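Local structure of DyP-type peroxidase (Thermobifida cellulosilytica, 4GS1) at residues 21-25 with 190-196; 66-70 with 118-122. The protein probably uses haem to catalyse the hydrogen peroxide-dependent oxidation of dyes and related substrates, as a member of the dye-decolourising (DyP-type) peroxidase family. One frame throughout, in Å; residues are numbered along the deposited sequence.

Interaction 1: residues 21-25 with 190-196; sequences VDAQR and AAAQDPD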
loop_
_atom_site.group_PDB
_atom_site.type_symbol
_atom_site.label_atom_id
_atom_site.label_comp_id
_atom_site.label_asym_id
_atom_site.label_seq_id
_atom_site.Cartn_x
_atom_site.Cartn_y
_atom_site.Cartn_z
ATOM N N VAL B 21 6.334 -22.426 -14.866
ATOM C CA VAL B 21 6.565 -21.306 -13.970
ATOM C C VAL B 21 5.230 -20.598 -13.774
ATOM O O VAL B 21 5.028 -19.892 -12.785
ATOM C CB VAL B 21 7.566 -20.302 -14.572
ATOM C CG1 VAL B 21 8.202 -19.465 -13.476
ATOM C CG2 VAL B 21 8.630 -21.027 -15.360
ATOM N N ASP B 22 4.322 -20.790 -14.729
ATOM C CA ASP B 22 2.998 -20.177 -14.673
ATOM C C ASP B 22 2.226 -20.620 -13.430
ATOM O O ASP B 22 1.602 -19.801 -12.761
ATOM C CB ASP B 22 2.200 -20.487 -15.948
ATOM C CG ASP B 22 2.720 -19.736 -17.167
ATOM O OD1 ASP B 22 3.403 -18.707 -16.990
ATOM O OD2 ASP B 22 2.433 -20.172 -18.302
ATOM N N ALA B 23 2.279 -21.908 -13.110
ATOM C CA ALA B 23 1.653 -22.392 -11.884
ATOM C C ALA B 23 2.363 -21.844 -10.647
ATOM O O ALA B 23 1.717 -21.518 -9.647
ATOM C CB ALA B 23 1.619 -23.910 -11.854
ATOM N N GLN B 24 3.690 -21.739 -10.711
ATOM C CA GLN B 24 4.447 -21.107 -9.634
ATOM C C GLN B 24 4.017 -19.657 -9.429
ATOM O O GLN B 24 3.904 -19.190 -8.289
ATOM C CB GLN B 24 5.944 -21.121 -9.938
ATOM C CG GLN B 24 6.634 -22.447 -9.744
ATOM C CD GLN B 24 8.097 -22.374 -10.132
ATOM O OE1 GLN B 24 8.516 -22.976 -11.121
ATOM N NE2 GLN B 24 8.882 -21.627 -9.360
ATOM N N ARG B 25 3.801 -18.936 -10.529
ATOM C CA ARG B 25 3.408 -17.529 -10.434
ATOM C C ARG B 25 2.007 -17.363 -9.858
ATOM O O ARG B 25 1.702 -16.343 -9.243
ATOM C CB ARG B 25 3.514 -16.827 -11.799
ATOM C CG ARG B 25 4.951 -16.671 -12.291
ATOM C CD ARG B 25 5.067 -15.910 -13.610
ATOM N NE ARG B 25 6.466 -15.897 -14.041
ATOM C CZ ARG B 25 6.891 -16.207 -15.260
ATOM N NH1 ARG B 25 6.020 -16.528 -16.209
ATOM N NH2 ARG B 25 8.193 -16.187 -15.532
ATOM N N ALA B 190 3.019 -13.284 -8.974
ATOM C CA ALA B 190 2.459 -13.232 -10.323
ATOM C C ALA B 190 3.327 -12.418 -11.277
ATOM O O ALA B 190 3.346 -12.674 -12.482
ATOM C CB ALA B 190 1.046 -12.667 -10.279
ATOM N N ALA B 191 4.049 -11.440 -10.736
ATOM C CA ALA B 191 4.890 -10.563 -11.554
ATOM C C ALA B 191 6.373 -10.899 -11.437
ATOM O O ALA B 191 7.226 -10.136 -11.886
ATOM C CB ALA B 191 4.641 -9.098 -11.193
ATOM N N ALA B 192 6.692 -12.039 -10.833
ATOM C CA ALA B 192 8.096 -12.427 -10.691
ATOM C C ALA B 192 8.529 -13.320 -11.842
ATOM O O ALA B 192 7.875 -14.321 -12.129
ATOM C CB ALA B 192 8.314 -13.139 -9.366
ATOM N N GLN B 193 9.637 -12.969 -12.491
ATOM C CA GLN B 193 10.202 -13.849 -13.517
ATOM C C GLN B 193 10.498 -15.217 -12.905
ATOM O O GLN B 193 10.247 -16.266 -13.519
ATOM C CB GLN B 193 11.476 -13.238 -14.109
ATOM C CG GLN B 193 11.234 -12.022 -15.010
ATOM C CD GLN B 193 12.522 -11.282 -15.368
ATOM O OE1 GLN B 193 13.622 -11.824 -15.233
ATOM N NE2 GLN B 193 12.388 -10.035 -15.814
ATOM N N ASP B 194 11.017 -15.187 -11.680
ATOM C CA ASP B 194 11.274 -16.392 -10.894
ATOM C C ASP B 194 10.682 -16.209 -9.502
ATOM O O ASP B 194 11.266 -15.518 -8.664
ATOM C CB ASP B 194 12.785 -16.637 -10.793
ATOM C CG ASP B 194 13.130 -17.885 -9.990
ATOM O OD1 ASP B 194 12.214 -18.557 -9.472
ATOM O OD2 ASP B 194 14.335 -18.198 -9.871
ATOM N N PRO B 195 9.519 -16.827 -9.241
ATOM C CA PRO B 195 8.857 -16.653 -7.941
ATOM C C PRO B 195 9.669 -17.170 -6.754
ATOM O O PRO B 195 9.327 -16.845 -5.617
ATOM C CB PRO B 195 7.561 -17.465 -8.091
ATOM C CG PRO B 195 7.315 -17.513 -9.570
ATOM C CD PRO B 195 8.684 -17.586 -10.191
ATOM N N ASP B 196 10.719 -17.950 -7.005
ATOM C CA ASP B 196 11.592 -18.425 -5.927
ATOM C C ASP B 196 12.774 -17.490 -5.634
ATOM O O ASP B 196 13.498 -17.697 -4.664
ATOM C CB ASP B 196 12.136 -19.827 -6.244
ATOM C CG ASP B 196 11.047 -20.888 -6.266
ATOM O OD1 ASP B 196 10.012 -20.694 -5.599
ATOM O OD2 ASP B 196 11.230 -21.916 -6.952
#

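Interaction 2: residues 66-70 with 118-122; sequences PAAAR and AMDAA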
loop_
_atom_site.group_PDB
_atom_site.type_symbol
_atom_site.label_atom_id
_atom_site.label_comp_id
_atom_site.label_asym_id
_atom_site.label_seq_id
_atom_site.Cartn_x
_atom_site.Cartn_y
_atom_site.Cartn_z
ATOM N N PRO B 66 -5.418 -4.704 37.303
ATOM C CA PRO B 66 -4.804 -5.980 36.897
ATOM C C PRO B 66 -5.804 -7.086 36.556
ATOM O O PRO B 66 -5.627 -7.752 35.540
ATOM C CB PRO B 66 -3.967 -6.372 38.121
ATOM C CG PRO B 66 -3.623 -5.061 38.763
ATOM C CD PRO B 66 -4.831 -4.182 38.552
ATOM N N ALA B 67 -6.828 -7.282 37.382
ATOM C CA ALA B 67 -7.828 -8.308 37.100
ATOM C C ALA B 67 -8.585 -8.009 35.804
ATOM O O ALA B 67 -8.817 -8.904 34.988
ATOM C CB ALA B 67 -8.796 -8.452 38.270
ATOM N N ALA B 68 -8.968 -6.753 35.615
ATOM C CA ALA B 68 -9.659 -6.344 34.392
ATOM C C ALA B 68 -8.759 -6.463 33.167
ATOM O O ALA B 68 -9.231 -6.777 32.071
ATOM C CB ALA B 68 -10.182 -4.920 34.525
ATOM N N ALA B 69 -7.470 -6.184 33.349
ATOM C CA ALA B 69 -6.511 -6.254 32.250
ATOM C C ALA B 69 -6.317 -7.703 31.813
ATOM O O ALA B 69 -6.221 -8.002 30.622
ATOM C CB ALA B 69 -5.179 -5.618 32.656
ATOM N N ARG B 70 -6.254 -8.608 32.785
ATOM C CA ARG B 70 -6.145 -10.028 32.486
ATOM C C ARG B 70 -7.389 -10.518 31.751
ATOM O O ARG B 70 -7.288 -11.275 30.785
ATOM C CB ARG B 70 -5.937 -10.823 33.781
ATOM C CG ARG B 70 -5.738 -12.314 33.570
ATOM C CD ARG B 70 -5.468 -13.029 34.890
ATOM N NE ARG B 70 -4.158 -12.695 35.449
ATOM C CZ ARG B 70 -3.033 -13.350 35.169
ATOM N NH1 ARG B 70 -3.044 -14.381 34.332
ATOM N NH2 ARG B 70 -1.891 -12.971 35.731
ATOM N N ALA B 118 0.713 -4.631 32.960
ATOM C CA ALA B 118 -0.670 -4.249 33.254
ATOM C C ALA B 118 -1.422 -5.332 34.029
ATOM O O ALA B 118 -2.322 -5.027 34.809
ATOM C CB ALA B 118 -1.415 -3.911 31.970
ATOM N N MET B 119 -1.067 -6.595 33.798
ATOM C CA MET B 119 -1.713 -7.704 34.502
ATOM C C MET B 119 -1.057 -7.991 35.850
ATOM O O MET B 119 -1.437 -8.951 36.521
ATOM C CB MET B 119 -1.690 -8.983 33.653
ATOM C CG MET B 119 -2.409 -8.872 32.325
ATOM S SD MET B 119 -2.450 -10.418 31.383
ATOM C CE MET B 119 -0.708 -10.738 31.134
ATOM N N ASP B 120 -0.081 -7.166 36.237
ATOM C CA ASP B 120 0.689 -7.385 37.467
ATOM C C ASP B 120 1.267 -8.799 37.435
ATOM O O ASP B 120 1.133 -9.571 38.386
ATOM C CB ASP B 120 -0.185 -7.155 38.712
ATOM C CG ASP B 120 0.621 -7.095 40.005
ATOM O OD1 ASP B 120 1.810 -6.707 39.969
ATOM O OD2 ASP B 120 0.058 -7.434 41.067
ATOM N N ALA B 121 1.907 -9.127 36.317
ATOM C CA ALA B 121 2.425 -10.471 36.090
ATOM C C ALA B 121 3.895 -10.477 35.687
ATOM O O ALA B 121 4.305 -11.253 34.822
ATOM C CB ALA B 121 1.588 -11.184 35.039
ATOM N N ALA B 122 4.693 -9.625 36.324
ATOM C CA ALA B 122 6.115 -9.541 36.012
ATOM C C ALA B 122 6.823 -10.869 36.277
ATOM O O ALA B 122 7.872 -11.149 35.695
ATOM C CB ALA B 122 6.765 -8.417 36.806
HETATM O O HOH W 1 -3.845 -10.293 36.823
HETATM O O HOH W 2 -1.917 -11.349 37.974
#

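Interaction 1: residues 21-25 with 190-196
Arg-25 makes both hydrogen bonds that join the N-terminal helix to the irregular segment 190-196. Its chi1 is m and its chi2 and chi3 are both t, so the extended chain carries the guanidinium past the helix to the backbone of the loop. There Arg-25 NE donates to Ala-192 O (2.9 Å) and Arg-25 NH2 to Gln-193 O (2.9 Å), each oxygen lying near the guanidinium plane at its edge. An arginine suits this place because its divergent N-H groups can serve two successive carbonyls at once. On the helix itself, Arg-25 NH1 and Asp-22 OD1 form a salt bridge at 3.5 Å; the m rotamer of Asp-22 brings its carboxylate to the guanidinium although its CA-to-CB bond points away from the loop.

Pro-195, whose CA-to-CB bond points toward the helix, packs on the aliphatic part of Arg-25 and on Gln-24 and Val-21. Pro-195 CG lies 3.7 Å from Arg-25 CG and 3.9 Å from Gln-24 CB, while the t rotamer of Val-21 places Val-21 CG1 3.8 Å from Pro-195 CD. Proline offers a compact apolar surface here without a backbone N-H to satisfy. The turn that presents it is an Asx turn: Asp-194 OD1, with chi1 t, accepts from Asp-196 N (2.9 Å).

The loop also faces the second subunit. Gln-193 NE2 bonds to Leu-100 O of that subunit, whose Leu-26 packs on Arg-25. Since the loop contributes main-chain oxygens as acceptors, recognition depends on its backbone shape more than on side-chain identity, and one arginine joins two distant parts of the sequence beside the dimer interface.

Interaction 2: residues 66-70 with 118-122
This is a water-mediated, mainly apolar contact between the first turn of the long helix 66-90 and the end of the short helix 113-118, near the chain surface and within the N-terminal family region. The backbones come close, with the CA atoms of Pro-66 and Met-119 4.3 Å apart, and Pro-66 CA makes a CA-H...O contact with Ala-118 O at 3.4 Å. Beside it the methyl groups of Ala-69 and Ala-118 fill a narrow gap, CB to CB 4.2 Å. Proline fits the first turn of a helix, where its missing N-H costs no helical bond; Pro-66 CB rests 3.9 Å from Asp-120 CB.

The side chain of Met-119, long and flexible, lies along the helix, with Met-119 SD 3.9 Å from Arg-70 CA and Met-119 CG 4.3 Å from Ala-69 CB.

Two waters carry the polar part. Water 1 accepts from Arg-70 NE (2.8 Å) and donates to Met-119 O (2.8 Å), with a weak bond to Pro-66 O (3.4 Å); water 2 accepts from Arg-70 NH2 (2.8 Å) and likewise donates to Met-119 O (2.8 Å). Arg-70 NH1 turns elsewhere, to the carbonyls of Leu-392 and Val-393, so the same guanidinium also ties in the C-terminal tail.

Asp-120 leaves the helix with positive phi (54°), and two bonds back into the last turn complete a Schellman motif. The arrangement is therefore a Schellman-terminated helix packed through Met-119, Pro-66 and two alanines against the start of another helix, with Arg-70 bridged by water, in the ferredoxin-like N-terminal half of a DyP-type peroxidase.

In the fold
Interactions 1 and 2 lie on opposite sides of the chain's centre, their own centres 48 Å apart, and share no helix or strand. Both are partly buried joints at the periphery; interaction 1 pairs a helix with a loop, interaction 2 a helix start with the end of another helix and the residues after it. In interaction 1 the arginine reaches loop carbonyls directly, whereas interaction 2 combines apolar packing of methionine, proline and alanines with water bridges from its arginine, which reaches the C-terminal residues directly. Interaction 1 brings together regions 165 residues apart and borders the second subunit; interaction 2 is local to the N-terminal family region and touches no other protein chain.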